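PDB 3VTI: hydrogenase maturation factor from Thermoanaerobacter tengcongensis, which probably catalyses the ATP-dependent dehydration of a carbamoyl group received from HypF, yielding a nitrile during the maturation of [NiFe]-hydrogenases. Local coordinates for residues E225-K230 and I242-L247; H156-M161 and S235-M240; G56-A61 and A100-V105; K91-A96 and I122-I127; N14-A19 and A24-N29. One frame throughout, in Å; residues are numbered along the deposited sequence.

Contact 1: residues E225-K230 and I242-L247; sequences EKLPVK and IDFLHL
V229 and F244 lie with their CA atoms 8.2 Å apart, and L227 and L245 follow at 9.4 Å. Segment 225-230 leaves a 3-10 turn and runs as an extended loop to K230, the N-cap of helix 231-240, while 242-247 turns back after that helix. No hydrogen bond joins them; the join is apolar. V229 sits over one face of the F244 ring, its CG2 4.2 Å from the ring centroid and 16° off the normal, a CH-pi contact. Its other methyl, CG1, comes within 4.0 Å of CZ of F244. The phenyl reaches V229 because F244 CG lies between its own backbone N and carbonyl carbon (chi1 53°). L227 approaches the same ring obliquely through CD1, 4.2 Å from F244 CE1, and that methyl also meets CD2 of L245. Just before the ring, D243 OD1 accepts from the backbone N of L245 at 3.1 Å from above its carboxylate plane, forming an Asx turn that shapes the bend carrying F244. I281 on strand 279-285 lies against L227, and I153 against F244. The two loops that lead into and out of helix 231-240 are thus pinned together by apolar side chains, within the PurM-like C-terminal domain.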
# COMPACT_ATOMS: atom_id res chain seq x y z
N GLU C 225 5.92 12.62 -37.02
CA GLU C 225 5.11 11.89 -38.01
C GLU C 225 5.20 10.36 -37.91
O GLU C 225 4.32 9.65 -38.40
CB GLU C 225 5.48 12.31 -39.44
CG GLU C 225 6.98 12.40 -39.72
CD GLU C 225 7.59 13.71 -39.21
OE1 GLU C 225 7.13 14.78 -39.67
OE2 GLU C 225 8.50 13.68 -38.35
N LYS C 226 6.26 9.87 -37.27
CA LYS C 226 6.50 8.44 -37.15
C LYS C 226 6.01 7.84 -35.84
O LYS C 226 6.10 6.63 -35.66
CB LYS C 226 7.99 8.13 -37.34
CG LYS C 226 8.48 8.18 -38.79
CD LYS C 226 7.92 7.02 -39.61
CE LYS C 226 7.96 7.32 -41.10
NZ LYS C 226 6.89 8.29 -41.50
N LEU C 227 5.48 8.67 -34.95
CA LEU C 227 5.03 8.19 -33.63
C LEU C 227 3.63 7.60 -33.69
O LEU C 227 2.68 8.28 -34.11
CB LEU C 227 5.11 9.31 -32.58
CG LEU C 227 6.49 9.91 -32.30
CD1 LEU C 227 6.39 11.20 -31.46
CD2 LEU C 227 7.42 8.90 -31.63
N PRO C 228 3.49 6.32 -33.30
CA PRO C 228 2.19 5.65 -33.32
C PRO C 228 1.33 6.01 -32.12
O PRO C 228 1.79 5.97 -30.97
CB PRO C 228 2.55 4.16 -33.31
CG PRO C 228 3.86 4.10 -32.64
CD PRO C 228 4.57 5.40 -32.91
N VAL C 229 0.08 6.36 -32.38
CA VAL C 229 -0.82 6.79 -31.33
C VAL C 229 -2.26 6.65 -31.81
O VAL C 229 -2.60 7.14 -32.91
CB VAL C 229 -0.51 8.27 -30.88
CG1 VAL C 229 -0.48 9.23 -32.08
CG2 VAL C 229 -1.47 8.73 -29.80
N LYS C 230 -3.09 5.97 -31.01
CA LYS C 230 -4.51 5.82 -31.33
C LYS C 230 -5.16 7.19 -31.34
O LYS C 230 -4.86 8.03 -30.49
CB LYS C 230 -5.21 4.90 -30.33
CG LYS C 230 -4.73 3.45 -30.37
CD LYS C 230 -5.52 2.56 -29.42
CE LYS C 230 -4.72 1.31 -29.04
NZ LYS C 230 -4.60 0.31 -30.14
N ILE C 242 -1.94 17.77 -23.28
CA ILE C 242 -0.96 16.81 -22.79
C ILE C 242 -0.10 16.25 -23.93
O ILE C 242 -0.57 16.15 -25.07
CB ILE C 242 -1.66 15.64 -22.05
CG1 ILE C 242 -2.30 16.13 -20.76
CG2 ILE C 242 -0.68 14.52 -21.72
CD1 ILE C 242 -3.33 15.16 -20.17
N ASP C 243 1.14 15.91 -23.62
CA ASP C 243 2.04 15.23 -24.56
C ASP C 243 1.98 13.73 -24.27
O ASP C 243 2.35 13.30 -23.18
CB ASP C 243 3.48 15.74 -24.39
CG ASP C 243 4.39 15.39 -25.57
OD1 ASP C 243 4.18 14.34 -26.21
OD2 ASP C 243 5.33 16.18 -25.84
N PHE C 244 1.51 12.93 -25.23
CA PHE C 244 1.40 11.47 -25.01
C PHE C 244 2.74 10.80 -24.70
O PHE C 244 2.79 9.68 -24.17
CB PHE C 244 0.66 10.76 -26.13
CG PHE C 244 1.19 11.03 -27.51
CD1 PHE C 244 2.34 10.40 -27.96
CD2 PHE C 244 0.52 11.90 -28.36
CE1 PHE C 244 2.84 10.64 -29.23
CE2 PHE C 244 1.00 12.16 -29.64
CZ PHE C 244 2.16 11.52 -30.08
N LEU C 245 3.82 11.49 -25.03
CA LEU C 245 5.17 11.06 -24.68
C LEU C 245 5.39 10.99 -23.17
O LEU C 245 6.39 10.41 -22.73
CB LEU C 245 6.21 11.99 -25.31
CG LEU C 245 6.39 11.88 -26.82
CD1 LEU C 245 7.45 12.87 -27.30
CD2 LEU C 245 6.74 10.43 -27.25
N HIS C 246 4.48 11.56 -22.39
CA HIS C 246 4.62 11.54 -20.94
C HIS C 246 3.66 10.57 -20.28
O HIS C 246 3.79 10.32 -19.09
CB HIS C 246 4.39 12.92 -20.33
CG HIS C 246 5.32 13.98 -20.85
ND1 HIS C 246 6.55 13.70 -21.40
CD2 HIS C 246 5.20 15.33 -20.86
CE1 HIS C 246 7.13 14.82 -21.77
NE2 HIS C 246 6.34 15.83 -21.44
N LEU C 247 2.69 10.06 -21.03
CA LEU C 247 1.71 9.12 -20.47
C LEU C 247 2.30 7.73 -20.45
O LEU C 247 3.02 7.36 -21.36
CB LEU C 247 0.43 9.10 -21.29
CG LEU C 247 -0.48 10.33 -21.27
CD1 LEU C 247 -1.59 10.11 -22.27
CD2 LEU C 247 -1.04 10.58 -19.89

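Contact 2: residues H156-M161 and S235-M240; sequences HGMAVM and SACEFM
Two helices of the PurM-like C-terminal domain pack here, helix 155-164 against helix 231-240, with M158 and M161 facing A236, C237 and M240. The axes of the two short segments cross at 67° and come no nearer than 11.4 Å, so long methionine side chains bridge the gap; the nearest CA atoms, of M158 and A236, are 7.8 Å apart. M158 does most of the work. Its CG stands opposite its own backbone N (chi1 -170°), which sends the chain out toward the other helix, and bends at the next two torsions fold it along the far surface. CG rests on the A236 CB at 4.0 Å, and SD lies almost as near to that methyl. Beyond it, the CE methyl ends 3.6 Å from SG of C237, so one side chain touches two successive residues of the opposing helix. A turn farther along each helix, the sulfur of M161 meets the terminal methyl of M240, SD of M161 lying 4.5 Å from CE of M240, a looser touch. No hydrogen bond crosses, and all five residues are buried. I173 adds to the cover of M158, and L247 to that of C237. Another protein chain, presumably HypF, borders the contact: a basic side chain of that chain pairs with E238 in a salt bridge, and M161 and M240, one from each helix, pack on apolar side chains of it. The arrangement is a methionine-rich crossing of two helices, its far edge forming part of the interface with the partner protein.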
# COMPACT_ATOMS: atom_id res chain seq x y z
N HIS C 156 -2.22 3.20 -21.65
CA HIS C 156 -2.48 2.94 -20.25
C HIS C 156 -2.68 4.24 -19.47
O HIS C 156 -3.71 4.41 -18.80
CB HIS C 156 -1.35 2.11 -19.65
CG HIS C 156 -1.57 1.78 -18.20
ND1 HIS C 156 -2.31 0.70 -17.80
CD2 HIS C 156 -1.16 2.41 -17.07
CE1 HIS C 156 -2.33 0.66 -16.48
NE2 HIS C 156 -1.65 1.69 -16.01
N GLY C 157 -1.71 5.15 -19.56
CA GLY C 157 -1.78 6.45 -18.91
C GLY C 157 -3.10 7.16 -19.11
O GLY C 157 -3.72 7.64 -18.16
N MET C 158 -3.56 7.24 -20.36
CA MET C 158 -4.81 7.93 -20.63
C MET C 158 -6.02 7.12 -20.16
O MET C 158 -7.01 7.69 -19.73
CB MET C 158 -4.93 8.33 -22.10
CG MET C 158 -6.10 9.26 -22.40
SD MET C 158 -6.24 10.71 -21.31
CE MET C 158 -4.94 11.76 -21.97
N ALA C 159 -5.93 5.80 -20.22
CA ALA C 159 -7.04 4.94 -19.81
C ALA C 159 -7.35 5.05 -18.32
O ALA C 159 -8.51 5.27 -17.96
CB ALA C 159 -6.78 3.47 -20.21
N VAL C 160 -6.34 4.92 -17.46
CA VAL C 160 -6.58 5.02 -16.02
C VAL C 160 -6.92 6.46 -15.61
O VAL C 160 -7.77 6.66 -14.76
CB VAL C 160 -5.45 4.38 -15.14
CG1 VAL C 160 -4.83 3.18 -15.84
CG2 VAL C 160 -4.38 5.38 -14.74
N MET C 161 -6.29 7.45 -16.24
CA MET C 161 -6.67 8.86 -16.10
C MET C 161 -8.17 9.06 -16.34
O MET C 161 -8.87 9.66 -15.53
CB MET C 161 -5.85 9.71 -17.08
CG MET C 161 -6.34 11.14 -17.32
SD MET C 161 -5.24 12.42 -16.68
CE MET C 161 -3.80 12.25 -17.73
N SER C 235 -6.57 12.84 -29.53
CA SER C 235 -7.49 13.95 -29.26
C SER C 235 -7.81 14.14 -27.77
O SER C 235 -8.12 15.26 -27.35
CB SER C 235 -8.77 13.83 -30.11
OG SER C 235 -9.56 12.74 -29.72
N ALA C 236 -7.73 13.08 -26.98
CA ALA C 236 -7.87 13.19 -25.53
C ALA C 236 -6.78 14.09 -24.95
O ALA C 236 -7.06 14.99 -24.14
CB ALA C 236 -7.83 11.82 -24.89
N CYS C 237 -5.54 13.84 -25.39
CA CYS C 237 -4.38 14.65 -25.02
C CYS C 237 -4.47 16.06 -25.61
O CYS C 237 -4.08 17.03 -24.95
CB CYS C 237 -3.09 13.97 -25.50
SG CYS C 237 -2.66 12.41 -24.66
N GLU C 238 -4.97 16.18 -26.84
CA GLU C 238 -5.06 17.46 -27.52
C GLU C 238 -6.12 18.35 -26.87
O GLU C 238 -6.08 19.58 -26.97
CB GLU C 238 -5.38 17.26 -29.01
CG GLU C 238 -4.79 18.31 -29.93
CD GLU C 238 -5.58 19.61 -29.95
OE1 GLU C 238 -4.96 20.68 -30.05
OE2 GLU C 238 -6.83 19.56 -29.86
N PHE C 239 -7.07 17.72 -26.18
CA PHE C 239 -8.12 18.45 -25.49
C PHE C 239 -7.64 19.02 -24.17
O PHE C 239 -8.17 20.01 -23.70
CB PHE C 239 -9.33 17.56 -25.25
CG PHE C 239 -10.24 17.45 -26.43
CD1 PHE C 239 -10.18 18.39 -27.46
CD2 PHE C 239 -11.18 16.43 -26.50
CE1 PHE C 239 -11.03 18.30 -28.55
CE2 PHE C 239 -12.04 16.32 -27.58
CZ PHE C 239 -11.97 17.26 -28.61
N MET C 240 -6.64 18.38 -23.58
CA MET C 240 -6.12 18.77 -22.27
C MET C 240 -4.73 19.36 -22.38
O MET C 240 -4.13 19.73 -21.36
CB MET C 240 -6.07 17.56 -21.34
CG MET C 240 -7.42 16.95 -21.02
SD MET C 240 -7.22 15.44 -20.06
CE MET C 240 -6.91 16.15 -18.45

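Contact 3: residues G56-A61 and A100-V105; sequences GTVNDA and AGVKIV. With MG (magnesium ion), chain K.
V58 fits its two methyls round the CB of A100, with CG1 at 3.9 Å and CG2 at 4.0 Å from that atom, joining helix 49-60 to the end of helix 83-100 in the PurM-like N-terminal domain. The chi1 of 162° sets CG1 opposite the backbone N and swings both branches toward the turn. CG2 also reaches CG1 of V102, 4.2 Å away, so V58 touches residues on both sides of G101. That glycine ends helix 83-100 in a Schellman motif, its positive phi of 67° turning the chain out of the helix and into strand 103-112. The touching residues are buried and purely apolar; P179 covers both V58 and A100, and P68 backs V58 from strand 66-78. Farther out, the A100 carbonyl oxygen accepts from N181 ND2, tying the helix end to the start of helix 181-187. On strand 103-112, I104 O accepts from N14 ND2 of the second subunit. Two residues past V58, helix 49-60 presents D60, which binds the magnesium ion together with D22 and D199. The metal is held by D60 OD1 at 2.0 Å, and a water lies 2.4 Å from the magnesium ion.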
# COMPACT_ATOMS: atom_id res chain seq x y z
N GLY C 56 3.85 -6.36 -15.71
CA GLY C 56 4.91 -5.39 -15.46
C GLY C 56 6.22 -6.02 -15.05
O GLY C 56 7.29 -5.61 -15.49
N THR C 57 6.14 -7.03 -14.19
CA THR C 57 7.32 -7.73 -13.72
C THR C 57 7.82 -8.75 -14.73
O THR C 57 9.03 -8.98 -14.83
CB THR C 57 7.04 -8.37 -12.37
OG1 THR C 57 6.92 -7.33 -11.39
CG2 THR C 57 8.17 -9.31 -11.98
N VAL C 58 6.91 -9.36 -15.48
CA VAL C 58 7.30 -10.24 -16.57
C VAL C 58 8.10 -9.41 -17.58
O VAL C 58 9.16 -9.82 -18.05
CB VAL C 58 6.06 -10.91 -17.23
CG1 VAL C 58 6.40 -11.47 -18.64
CG2 VAL C 58 5.48 -12.00 -16.31
N ASN C 59 7.59 -8.21 -17.87
CA ASN C 59 8.24 -7.31 -18.80
C ASN C 59 9.61 -6.87 -18.31
O ASN C 59 10.61 -7.02 -19.04
CB ASN C 59 7.32 -6.12 -19.11
CG ASN C 59 6.05 -6.55 -19.86
OD1 ASN C 59 6.00 -7.64 -20.45
ND2 ASN C 59 5.02 -5.70 -19.83
N ASP C 60 9.66 -6.37 -17.07
CA ASP C 60 10.91 -5.90 -16.47
C ASP C 60 11.96 -7.02 -16.46
O ASP C 60 13.13 -6.76 -16.67
CB ASP C 60 10.67 -5.38 -15.04
CG ASP C 60 10.11 -3.95 -15.01
OD1 ASP C 60 10.65 -3.05 -15.67
OD2 ASP C 60 9.13 -3.72 -14.25
N ALA C 61 11.51 -8.26 -16.24
CA ALA C 61 12.40 -9.41 -16.16
C ALA C 61 12.94 -9.86 -17.53
O ALA C 61 13.87 -10.68 -17.60
CB ALA C 61 11.72 -10.57 -15.45
N ALA C 100 2.08 -15.63 -20.15
CA ALA C 100 3.51 -15.34 -20.15
C ALA C 100 4.38 -16.59 -20.03
O ALA C 100 5.59 -16.52 -20.21
CB ALA C 100 3.85 -14.33 -19.06
N GLY C 101 3.78 -17.74 -19.73
CA GLY C 101 4.53 -18.99 -19.56
C GLY C 101 5.42 -18.93 -18.33
O GLY C 101 6.53 -19.46 -18.33
N VAL C 102 4.90 -18.29 -17.29
CA VAL C 102 5.63 -17.99 -16.07
C VAL C 102 4.89 -18.62 -14.87
O VAL C 102 3.69 -18.93 -14.97
CB VAL C 102 5.77 -16.45 -15.93
CG1 VAL C 102 4.98 -15.89 -14.73
CG2 VAL C 102 7.22 -16.05 -15.88
N LYS C 103 5.59 -18.83 -13.76
CA LYS C 103 4.97 -19.39 -12.56
C LYS C 103 5.27 -18.58 -11.31
O LYS C 103 6.41 -18.19 -11.07
CB LYS C 103 5.42 -20.83 -12.34
CG LYS C 103 4.72 -21.83 -13.21
CD LYS C 103 5.37 -23.20 -13.10
CE LYS C 103 4.57 -24.25 -13.85
NZ LYS C 103 5.34 -25.52 -13.93
N ILE C 104 4.22 -18.33 -10.52
CA ILE C 104 4.38 -17.69 -9.21
C ILE C 104 4.70 -18.77 -8.19
O ILE C 104 3.89 -19.67 -7.95
CB ILE C 104 3.13 -16.88 -8.80
CG1 ILE C 104 2.83 -15.81 -9.86
CG2 ILE C 104 3.32 -16.25 -7.41
CD1 ILE C 104 1.44 -15.31 -9.84
N VAL C 105 5.88 -18.67 -7.60
CA VAL C 105 6.47 -19.77 -6.84
C VAL C 105 6.58 -19.51 -5.35
O VAL C 105 6.70 -20.45 -4.55
CB VAL C 105 7.86 -20.13 -7.40
CG1 VAL C 105 7.73 -20.73 -8.79
CG2 VAL C 105 8.77 -18.91 -7.42
MG MG K . 10.74 -1.20 -16.55
O HOH W 1 12.18 -0.48 -14.78

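Contact 4: residues K91-A96 and I122-I127; sequences KSMAEA and INTSGI
M93 and T124 hold their CA atoms 10.6 Å apart, the nearest such pair between segments 91-96 and 122-127, on helix 83-100 and strand 120-130. A single methyl spans the gap: CE of M93 lies 4.1 Å from CG2 of I122 and equally far from CG2 of T124. It meets T124 tip to tip, while the methionine and I122 slide past each other in opposite directions. M93 gets there by starting with CG beside its backbone N (chi1 -66°), running straight through the second torsion, and turning only at the last one (85°), which swings CE onto the strand. I122 and T124, two residues apart, point to the same side of the sheet, so the methyl is shared between them. T124 is divided in its duties: the methyl meets M93, whereas OG1 hydrogen-bonds T57 OG1 and the carbonyl oxygen of A53, both on helix 49-60. Since T57 lies three residues before the magnesium ligand D60, this hydroxyl links the strand to the metal-bearing helix. V54 from that helix and A73 and F75 from strand 66-78 close round M93, as does F12 of the second subunit. N123 and S125, on the other side of the strand, bond to T34 of strand 30-37, and S125 OG also bonds its counterpart in the second subunit. Away from the sheet, K91 NZ and E95 OE2 form a salt bridge of 2.8 Å along the helix. The contact is a helix laid on a mixed beta sheet, characteristic of the alpha+beta N-terminal domain of PurM-like proteins.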
# COMPACT_ATOMS: atom_id res chain seq x y z
N LYS C 91 -7.41 -14.34 -10.12
CA LYS C 91 -7.71 -14.95 -11.42
C LYS C 91 -6.96 -14.27 -12.58
O LYS C 91 -6.35 -14.96 -13.41
CB LYS C 91 -9.22 -14.91 -11.69
CG LYS C 91 -9.71 -15.73 -12.88
CD LYS C 91 -11.18 -15.45 -13.16
CE LYS C 91 -11.77 -16.47 -14.13
NZ LYS C 91 -11.28 -16.26 -15.53
N SER C 92 -7.02 -12.94 -12.63
CA SER C 92 -6.30 -12.16 -13.64
C SER C 92 -4.79 -12.37 -13.58
O SER C 92 -4.13 -12.42 -14.61
CB SER C 92 -6.60 -10.67 -13.48
OG SER C 92 -7.92 -10.39 -13.87
N MET C 93 -4.27 -12.51 -12.37
CA MET C 93 -2.87 -12.86 -12.16
C MET C 93 -2.57 -14.27 -12.67
O MET C 93 -1.56 -14.48 -13.35
CB MET C 93 -2.48 -12.75 -10.68
CG MET C 93 -2.52 -11.34 -10.13
SD MET C 93 -1.93 -11.22 -8.45
CE MET C 93 -0.16 -11.06 -8.68
N ALA C 94 -3.43 -15.23 -12.35
CA ALA C 94 -3.24 -16.59 -12.85
C ALA C 94 -3.20 -16.62 -14.38
O ALA C 94 -2.30 -17.23 -14.96
CB ALA C 94 -4.31 -17.53 -12.31
N GLU C 95 -4.15 -15.94 -15.01
CA GLU C 95 -4.25 -15.90 -16.47
C GLU C 95 -3.04 -15.27 -17.16
O GLU C 95 -2.57 -15.77 -18.18
CB GLU C 95 -5.53 -15.19 -16.91
CG GLU C 95 -6.78 -16.04 -16.69
CD GLU C 95 -8.08 -15.23 -16.75
OE1 GLU C 95 -8.08 -14.05 -16.31
OE2 GLU C 95 -9.10 -15.79 -17.22
N ALA C 96 -2.52 -14.19 -16.58
CA ALA C 96 -1.37 -13.49 -17.14
C ALA C 96 -0.08 -14.32 -17.04
O ALA C 96 0.73 -14.34 -17.97
CB ALA C 96 -1.19 -12.14 -16.48
N ILE C 122 -0.15 -4.55 -4.42
CA ILE C 122 0.53 -5.78 -4.77
C ILE C 122 1.97 -5.51 -5.19
O ILE C 122 2.24 -4.60 -5.99
CB ILE C 122 -0.22 -6.55 -5.89
CG1 ILE C 122 -1.67 -6.84 -5.45
CG2 ILE C 122 0.49 -7.85 -6.23
CD1 ILE C 122 -2.63 -7.09 -6.60
N ASN C 123 2.90 -6.29 -4.65
CA ASN C 123 4.26 -6.30 -5.14
C ASN C 123 4.59 -7.62 -5.81
O ASN C 123 4.23 -8.69 -5.31
CB ASN C 123 5.26 -6.02 -4.01
CG ASN C 123 6.70 -6.04 -4.51
OD1 ASN C 123 7.28 -7.10 -4.75
ND2 ASN C 123 7.28 -4.85 -4.69
N THR C 124 5.28 -7.56 -6.94
CA THR C 124 5.77 -8.76 -7.57
C THR C 124 7.26 -8.65 -7.83
O THR C 124 7.75 -7.57 -8.20
CB THR C 124 5.04 -9.07 -8.91
OG1 THR C 124 5.00 -7.89 -9.73
CG2 THR C 124 3.63 -9.54 -8.65
N SER C 125 7.98 -9.75 -7.61
CA SER C 125 9.37 -9.86 -8.06
C SER C 125 9.48 -10.94 -9.12
O SER C 125 8.63 -11.84 -9.19
CB SER C 125 10.32 -10.15 -6.90
OG SER C 125 10.16 -9.19 -5.87
N GLY C 126 10.53 -10.87 -9.93
CA GLY C 126 10.66 -11.78 -11.04
C GLY C 126 12.07 -12.27 -11.25
O GLY C 126 13.03 -11.53 -11.00
N ILE C 127 12.18 -13.52 -11.69
CA ILE C 127 13.45 -14.12 -12.09
C ILE C 127 13.36 -14.56 -13.54
O ILE C 127 12.41 -15.24 -13.94
CB ILE C 127 13.84 -15.29 -11.15
CG1 ILE C 127 14.65 -14.76 -9.98
CG2 ILE C 127 14.67 -16.36 -11.86
CD1 ILE C 127 14.97 -15.80 -8.96

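Contact 5: residues N14-A19 and A24-N29; sequences NEYIRA and ALLFGN
Y16 carries this contact, leaning its ring against A24 and L26 where the short helix 15-19 packs on strand 24-26, outermost in this chain's N-terminal domain sheet. The axes of the two short segments are roughly antiparallel, at 149°, and approach to 8.9 Å. Y16 CG lies beside its backbone N (chi1 -55°), which aims the ring at the strand. One rim of the ring does the touching. CD1 comes to 4.2 Å from the CB of A24, while CE1 is 3.8 Å from CD2 of L26; both methyls approach obliquely, and the leucine side chain crosses the tyrosine at about a right angle. Between these two residues, the carbonyl oxygen of L25 lies at the ring edge, in its plane, 3.6 Å from CE1, so the aromatic rim faces a backbone oxygen as well as methyls. The helix turn that presents Y16 is capped by N14, the N-cap residue, whose OD1 accepts from the backbone N of I17 at 2.8 Å, almost in line with its C=O bond (162°). V105 of the second subunit packs on both Y16 and A24, and F70 of the same subunit on L26, so this contact is part of the dimer interface. The strand ends at L26, and just beyond it a water joins the two segments: it hydrogen-bonds Y16 OH at 3.1 Å and accepts from the backbone N of F27 at 2.9 Å.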
# COMPACT_ATOMS: atom_id res chain seq x y z
N ASN C 14 25.76 0.56 -5.01
CA ASN C 14 26.60 -0.53 -5.53
C ASN C 14 26.56 -0.55 -7.07
O ASN C 14 25.87 0.26 -7.69
CB ASN C 14 26.21 -1.88 -4.89
CG ASN C 14 24.76 -2.28 -5.15
OD1 ASN C 14 24.26 -2.16 -6.27
ND2 ASN C 14 24.09 -2.78 -4.12
N GLU C 15 27.30 -1.48 -7.68
CA GLU C 15 27.37 -1.60 -9.14
C GLU C 15 25.99 -1.77 -9.76
O GLU C 15 25.67 -1.11 -10.74
CB GLU C 15 28.25 -2.79 -9.57
CG GLU C 15 29.39 -3.18 -8.60
CD GLU C 15 28.89 -3.97 -7.38
OE1 GLU C 15 28.52 -3.35 -6.37
OE2 GLU C 15 28.88 -5.22 -7.42
N TYR C 16 25.20 -2.67 -9.18
CA TYR C 16 23.86 -3.01 -9.68
C TYR C 16 22.91 -1.81 -9.65
O TYR C 16 22.22 -1.53 -10.64
CB TYR C 16 23.25 -4.20 -8.89
CG TYR C 16 24.12 -5.45 -8.87
CD1 TYR C 16 24.06 -6.39 -9.91
CD2 TYR C 16 25.03 -5.68 -7.82
CE1 TYR C 16 24.87 -7.53 -9.90
CE2 TYR C 16 25.84 -6.81 -7.81
CZ TYR C 16 25.75 -7.74 -8.84
OH TYR C 16 26.57 -8.86 -8.82
N ILE C 17 22.91 -1.10 -8.53
CA ILE C 17 22.05 0.07 -8.34
C ILE C 17 22.47 1.24 -9.24
O ILE C 17 21.63 1.79 -9.95
CB ILE C 17 21.99 0.48 -6.84
CG1 ILE C 17 21.38 -0.65 -5.99
CG2 ILE C 17 21.22 1.79 -6.65
CD1 ILE C 17 19.98 -1.12 -6.42
N ARG C 18 23.75 1.61 -9.19
CA ARG C 18 24.31 2.69 -10.03
C ARG C 18 23.93 2.56 -11.51
O ARG C 18 23.78 3.57 -12.21
CB ARG C 18 25.84 2.74 -9.92
CG ARG C 18 26.37 3.46 -8.70
CD ARG C 18 27.88 3.54 -8.73
NE ARG C 18 28.37 4.18 -7.51
CZ ARG C 18 29.62 4.59 -7.33
NH1 ARG C 18 30.54 4.44 -8.28
NH2 ARG C 18 29.96 5.15 -6.18
N ALA C 19 23.80 1.31 -11.96
CA ALA C 19 23.49 1.00 -13.35
C ALA C 19 22.09 1.48 -13.74
O ALA C 19 21.90 1.93 -14.87
CB ALA C 19 23.64 -0.49 -13.61
N ALA C 24 18.39 -6.40 -12.26
CA ALA C 24 19.78 -6.76 -11.96
C ALA C 24 20.14 -8.04 -12.72
O ALA C 24 19.31 -8.93 -12.85
CB ALA C 24 19.96 -6.98 -10.47
N LEU C 25 21.37 -8.12 -13.21
CA LEU C 25 21.85 -9.36 -13.82
C LEU C 25 22.80 -10.08 -12.88
O LEU C 25 23.91 -9.62 -12.63
CB LEU C 25 22.52 -9.08 -15.17
CG LEU C 25 23.15 -10.28 -15.89
CD1 LEU C 25 22.08 -11.26 -16.35
CD2 LEU C 25 24.03 -9.84 -17.05
N LEU C 26 22.36 -11.22 -12.37
CA LEU C 26 23.14 -11.95 -11.38
C LEU C 26 23.71 -13.24 -11.94
O LEU C 26 23.06 -13.92 -12.75
CB LEU C 26 22.30 -12.25 -10.13
CG LEU C 26 21.37 -11.15 -9.61
CD1 LEU C 26 20.38 -11.75 -8.62
CD2 LEU C 26 22.13 -10.00 -8.99
N PHE C 27 24.93 -13.56 -11.51
CA PHE C 27 25.68 -14.75 -11.92
C PHE C 27 25.97 -14.76 -13.41
O PHE C 27 26.57 -15.71 -13.94
CB PHE C 27 24.97 -16.05 -11.48
CG PHE C 27 24.46 -16.03 -10.06
CD1 PHE C 27 23.09 -16.07 -9.80
CD2 PHE C 27 25.35 -15.97 -8.98
CE1 PHE C 27 22.61 -16.07 -8.48
CE2 PHE C 27 24.88 -15.96 -7.67
CZ PHE C 27 23.50 -16.01 -7.42
N GLY C 28 25.57 -13.68 -14.08
CA GLY C 28 25.84 -13.51 -15.50
C GLY C 28 24.71 -13.96 -16.40
O GLY C 28 24.61 -13.50 -17.54
N ASN C 29 23.84 -14.83 -15.89
CA ASN C 29 22.79 -15.42 -16.71
C ASN C 29 21.37 -15.29 -16.16
O ASN C 29 20.40 -15.49 -16.89
CB ASN C 29 23.09 -16.90 -16.99
CG ASN C 29 22.93 -17.76 -15.76
OD1 ASN C 29 23.31 -17.36 -14.66
ND2 ASN C 29 22.38 -18.95 -15.94
O HOH W 2 26.39 -11.83 -9.68

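Overall arrangement
Along the chain contact 5 comes first, then contacts 3 and 4, whose segments alternate, then the likewise alternating contacts 2 and 1. Contacts 3 and 4, with centres 7 Å apart, touch, and with contact 5, its centre about 19 Å from that of contact 3, reach the same five-stranded sheet of the N-terminal domain. All three meet the second subunit. Contacts 1 and 2 belong to the C-terminal domain, centres 10 Å apart, and touch through a probable hydrogen bond from I242 N to C237 O and through L247 packing on M158. The centres of contacts 1 and 3 lie 27 Å apart on opposite sides of the chain's centre. The magnesium ion links the domains, bound by D22 and D60 of the N-terminal and D199 of the C-terminal one.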